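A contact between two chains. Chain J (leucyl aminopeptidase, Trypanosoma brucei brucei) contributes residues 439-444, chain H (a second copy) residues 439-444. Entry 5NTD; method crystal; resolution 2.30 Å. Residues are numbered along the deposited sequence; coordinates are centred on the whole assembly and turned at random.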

ATOM      1  N   CYS J 439      19.474   2.155  28.957  1.00 26.97           N
ATOM      2  CA  CYS J 439      18.049   1.835  28.929  1.00 25.64           C
ATOM      3  C   CYS J 439      17.199   3.063  29.251  1.00 24.90           C
ATOM      4  O   CYS J 439      17.689   4.093  29.681  1.00 24.45           O
ATOM      5  CB  CYS J 439      17.728   0.735  29.933  1.00 25.79           C
ATOM      6  SG  CYS J 439      18.680  -0.776  29.682  1.00 27.03           S
ATOM      7  N   PHE J 440      15.918   2.925  29.029  1.00 24.33           N
ATOM      8  CA  PHE J 440      14.943   3.929  29.404  1.00 23.86           C
ATOM      9  C   PHE J 440      13.580   3.282  29.668  1.00 23.66           C
ATOM     10  O   PHE J 440      13.215   2.329  28.984  1.00 23.14           O
ATOM     11  CB  PHE J 440      14.820   5.008  28.343  1.00 24.01           C
ATOM     12  CG  PHE J 440      14.105   6.218  28.838  1.00 24.36           C
ATOM     13  CD1 PHE J 440      14.754   7.140  29.649  1.00 24.65           C
ATOM     14  CD2 PHE J 440      12.760   6.385  28.593  1.00 24.94           C
ATOM     15  CE1 PHE J 440      14.067   8.240  30.160  1.00 25.41           C
ATOM     16  CE2 PHE J 440      12.078   7.494  29.086  1.00 25.32           C
ATOM     17  CZ  PHE J 440      12.724   8.408  29.891  1.00 24.47           C
ATOM     18  N   PRO J 441      12.845   3.768  30.673  1.00 23.99           N
ATOM     19  CA  PRO J 441      11.601   3.073  30.992  1.00 24.58           C
ATOM     20  C   PRO J 441      10.478   3.361  30.028  1.00 24.27           C
ATOM     21  O   PRO J 441      10.411   4.437  29.437  1.00 24.42           O
ATOM     22  CB  PRO J 441      11.207   3.610  32.385  1.00 24.87           C
ATOM     23  CG  PRO J 441      12.152   4.676  32.721  1.00 24.63           C
ATOM     24  CD  PRO J 441      13.126   4.867  31.605  1.00 23.64           C
ATOM     25  N   VAL J 442       9.637   2.362  29.846  1.00 24.30           N
ATOM     26  CA  VAL J 442       8.350   2.563  29.202  1.00 25.49           C
ATOM     27  C   VAL J 442       7.230   2.402  30.238  1.00 25.11           C
ATOM     28  O   VAL J 442       7.443   1.790  31.284  1.00 25.77           O
ATOM     29  CB  VAL J 442       8.097   1.654  27.992  1.00 26.08           C
ATOM     30  CG1 VAL J 442       9.119   1.943  26.925  1.00 25.90           C
ATOM     31  CG2 VAL J 442       8.128   0.184  28.392  1.00 27.73           C
ATOM     32  N   LEU J 443       6.065   2.932  29.904  1.00 24.07           N
ATOM     33  CA  LEU J 443       4.928   2.975  30.827  1.00 24.08           C
ATOM     34  C   LEU J 443       4.605   1.590  31.422  1.00 24.14           C
ATOM     35  O   LEU J 443       4.452   0.642  30.690  1.00 21.93           O
ATOM     36  CB  LEU J 443       3.694   3.490  30.115  1.00 24.17           C
ATOM     37  CG  LEU J 443       2.369   3.483  30.896  1.00 23.18           C
ATOM     38  CD1 LEU J 443       2.434   4.526  32.008  1.00 24.07           C
ATOM     39  CD2 LEU J 443       1.216   3.768  29.998  1.00 22.06           C
ATOM     40  N   TYR J 444       4.595   1.527  32.745  1.00 24.21           N
ATOM     41  CA  TYR J 444       4.085   0.373  33.493  1.00 25.36           C
ATOM     42  C   TYR J 444       2.702   0.724  34.057  1.00 26.03           C
ATOM     43  O   TYR J 444       2.564   1.560  34.948  1.00 28.00           O
ATOM     44  CB  TYR J 444       4.997  -0.049  34.623  1.00 24.96           C
ATOM     45  CG  TYR J 444       4.493  -1.287  35.346  1.00 26.70           C
ATOM     46  CD1 TYR J 444       4.731  -2.554  34.831  1.00 26.89           C
ATOM     47  CD2 TYR J 444       3.756  -1.191  36.538  1.00 26.13           C
ATOM     48  CE1 TYR J 444       4.267  -3.684  35.459  1.00 26.39           C
ATOM     49  CE2 TYR J 444       3.291  -2.321  37.175  1.00 26.46           C
ATOM     50  CZ  TYR J 444       3.541  -3.565  36.619  1.00 27.35           C
ATOM     51  OH  TYR J 444       3.109  -4.708  37.251  1.00 27.90           O
TER
ATOM     52  N   CYS H 439       0.564  11.587  33.050  1.00 25.52           N
ATOM     53  CA  CYS H 439       1.676  11.713  32.123  1.00 26.55           C
ATOM     54  C   CYS H 439       2.702  10.620  32.341  1.00 26.13           C
ATOM     55  O   CYS H 439       2.669   9.884  33.305  1.00 26.38           O
ATOM     56  CB  CYS H 439       2.373  13.078  32.266  1.00 27.22           C
ATOM     57  SG  CYS H 439       1.271  14.477  31.999  1.00 30.11           S
ATOM     58  N   PHE H 440       3.594  10.502  31.386  1.00 25.46           N
ATOM     59  CA  PHE H 440       4.738   9.610  31.508  1.00 24.66           C
ATOM     60  C   PHE H 440       5.922  10.172  30.685  1.00 23.18           C
ATOM     61  O   PHE H 440       5.717  10.679  29.607  1.00 21.68           O
ATOM     62  CB  PHE H 440       4.371   8.174  31.050  1.00 24.55           C
ATOM     63  CG  PHE H 440       5.393   7.155  31.456  1.00 23.53           C
ATOM     64  CD1 PHE H 440       5.423   6.684  32.767  1.00 22.67           C
ATOM     65  CD2 PHE H 440       6.374   6.753  30.577  1.00 23.03           C
ATOM     66  CE1 PHE H 440       6.390   5.788  33.165  1.00 22.58           C
ATOM     67  CE2 PHE H 440       7.366   5.849  30.975  1.00 22.79           C
ATOM     68  CZ  PHE H 440       7.364   5.357  32.269  1.00 22.57           C
ATOM     69  N   PRO H 441       7.147  10.070  31.221  1.00 23.77           N
ATOM     70  CA  PRO H 441       8.263  10.603  30.474  1.00 24.35           C
ATOM     71  C   PRO H 441       8.670   9.812  29.224  1.00 24.46           C
ATOM     72  O   PRO H 441       8.531   8.576  29.162  1.00 23.53           O
ATOM     73  CB  PRO H 441       9.423  10.560  31.463  1.00 24.58           C
ATOM     74  CG  PRO H 441       8.966   9.837  32.649  1.00 24.22           C
ATOM     75  CD  PRO H 441       7.581   9.370  32.441  1.00 23.58           C
ATOM     76  N   VAL H 442       9.113  10.555  28.234  1.00 23.91           N
ATOM     77  CA  VAL H 442       9.844   9.972  27.119  1.00 24.17           C
ATOM     78  C   VAL H 442      11.292  10.351  27.208  1.00 23.43           C
ATOM     79  O   VAL H 442      11.661  11.337  27.842  1.00 24.73           O
ATOM     80  CB  VAL H 442       9.266  10.322  25.749  1.00 24.85           C
ATOM     81  CG1 VAL H 442       7.863   9.766  25.649  1.00 25.81           C
ATOM     82  CG2 VAL H 442       9.278  11.821  25.484  1.00 25.27           C
ATOM     83  N   LEU H 443      12.112   9.604  26.496  1.00 24.09           N
ATOM     84  CA  LEU H 443      13.584   9.769  26.539  1.00 23.92           C
ATOM     85  C   LEU H 443      14.015  11.221  26.266  1.00 23.21           C
ATOM     86  O   LEU H 443      13.632  11.792  25.282  1.00 21.83           O
ATOM     87  CB  LEU H 443      14.263   8.855  25.516  1.00 23.67           C
ATOM     88  CG  LEU H 443      15.788   8.999  25.350  1.00 23.05           C
ATOM     89  CD1 LEU H 443      16.504   8.484  26.586  1.00 23.01           C
ATOM     90  CD2 LEU H 443      16.260   8.251  24.108  1.00 22.56           C
ATOM     91  N   TYR H 444      14.773  11.767  27.200  1.00 23.62           N
ATOM     92  CA  TYR H 444      15.486  13.015  27.007  1.00 25.19           C
ATOM     93  C   TYR H 444      16.950  12.702  26.772  1.00 25.44           C
ATOM     94  O   TYR H 444      17.687  12.326  27.693  1.00 24.06           O
ATOM     95  CB  TYR H 444      15.335  13.976  28.211  1.00 25.89           C
ATOM     96  CG  TYR H 444      15.993  15.327  27.999  1.00 26.22           C
ATOM     97  CD1 TYR H 444      15.350  16.321  27.268  1.00 26.42           C
ATOM     98  CD2 TYR H 444      17.275  15.607  28.521  1.00 26.43           C
ATOM     99  CE1 TYR H 444      15.950  17.540  27.034  1.00 26.38           C
ATOM    100  CE2 TYR H 444      17.871  16.840  28.316  1.00 26.05           C
ATOM    101  CZ  TYR H 444      17.206  17.795  27.574  1.00 26.57           C
ATOM    102  OH  TYR H 444      17.767  19.012  27.321  1.00 28.27           O
TER
HETATM  103  O   HOH W   1       8.965   6.206  27.736  1.00 26.62           O

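When two copies of one chain meet through the same short segment, a single knob-and-hollow arrangement can be used twice, and the contact between residues 439-444 of chains J and H of this leucyl aminopeptidase is a compact example. The segments run in nearly opposite directions, 158° apart end to end, so that Phe440(J) lies across from Leu443(H), Leu443(J) across from Phe440(H), and the CA atoms of Val442(J) and Val442(H) are nearest each other, 7.8 Å apart, at the middle. Every contact on one half therefore returns on the other with nearly the same dimensions.

The bump is the ring of Phe440. Its CA-to-CB bond points toward the partner, and with chi1 in the t well the ring reaches across the gap. The hollow that receives it is built largely from main chain, along the segment from Pro441 to Leu443 of the other copy. The CE2 corner of the ring makes the closest approaches: CE2 of Phe440(J) comes within 3.3 Å of N of Leu443(H) and 3.5 Å of C of Val442(H), while CE2 of Phe440(H) lies 3.4 Å from N of Leu443(J). These are packing distances, and no hydrogen bond links the two stretches directly.

The shape of the hollow is best read around the ring. Over one face sits the alpha carbon of leucine: CA of Leu443(H) is 3.8 Å from the centroid of the Phe440(J) ring and 13° off its normal, a CH-pi contact that recurs between CA of Leu443(J) and the Phe440(H) ring at 3.7 Å. At the ring edge, near its plane, lies a carbonyl, with O of Pro441(H) 3.7 Å from CE2 of Phe440(J). The aromatic side chain thus meets a carbon over its face and an oxygen at its edge, a pairing well suited to the electron-rich face and the slightly positive C-H edge of a benzene ring.

Side chains complete the walls. CD1 of Leu443(H) packs 3.8 Å from CD1 of Phe440(J), and CB of Pro441(H) stands 4.2 Å from CZ of the same ring; both distances are repeated on the other side. The phenylalanines bury the most surface, 98 Å² for Phe440(J) and 93 Å² for Phe440(H), out of 345 Å² for the two stretches together. Val442 contributes differently. Its CA-to-CB bond points away from the partner, so that its backbone, rather than its isopropyl group, approaches the visiting ring. Cys439 also turns its side chain away and takes no part in the contact.

Between the halves, the fit leaves space for a water. It donates one hydrogen bond to O of Pro441(J) and another to O of Pro441(H), each 2.8 Å from the water oxygen, and so joins two carbonyls that could not bond to each other. The general principle is plain: a pair of rings, each seated in the other copy's backbone hollow, can pack two segments closely with no direct hydrogen bond between them, while one shared water bridges the two carbonyls.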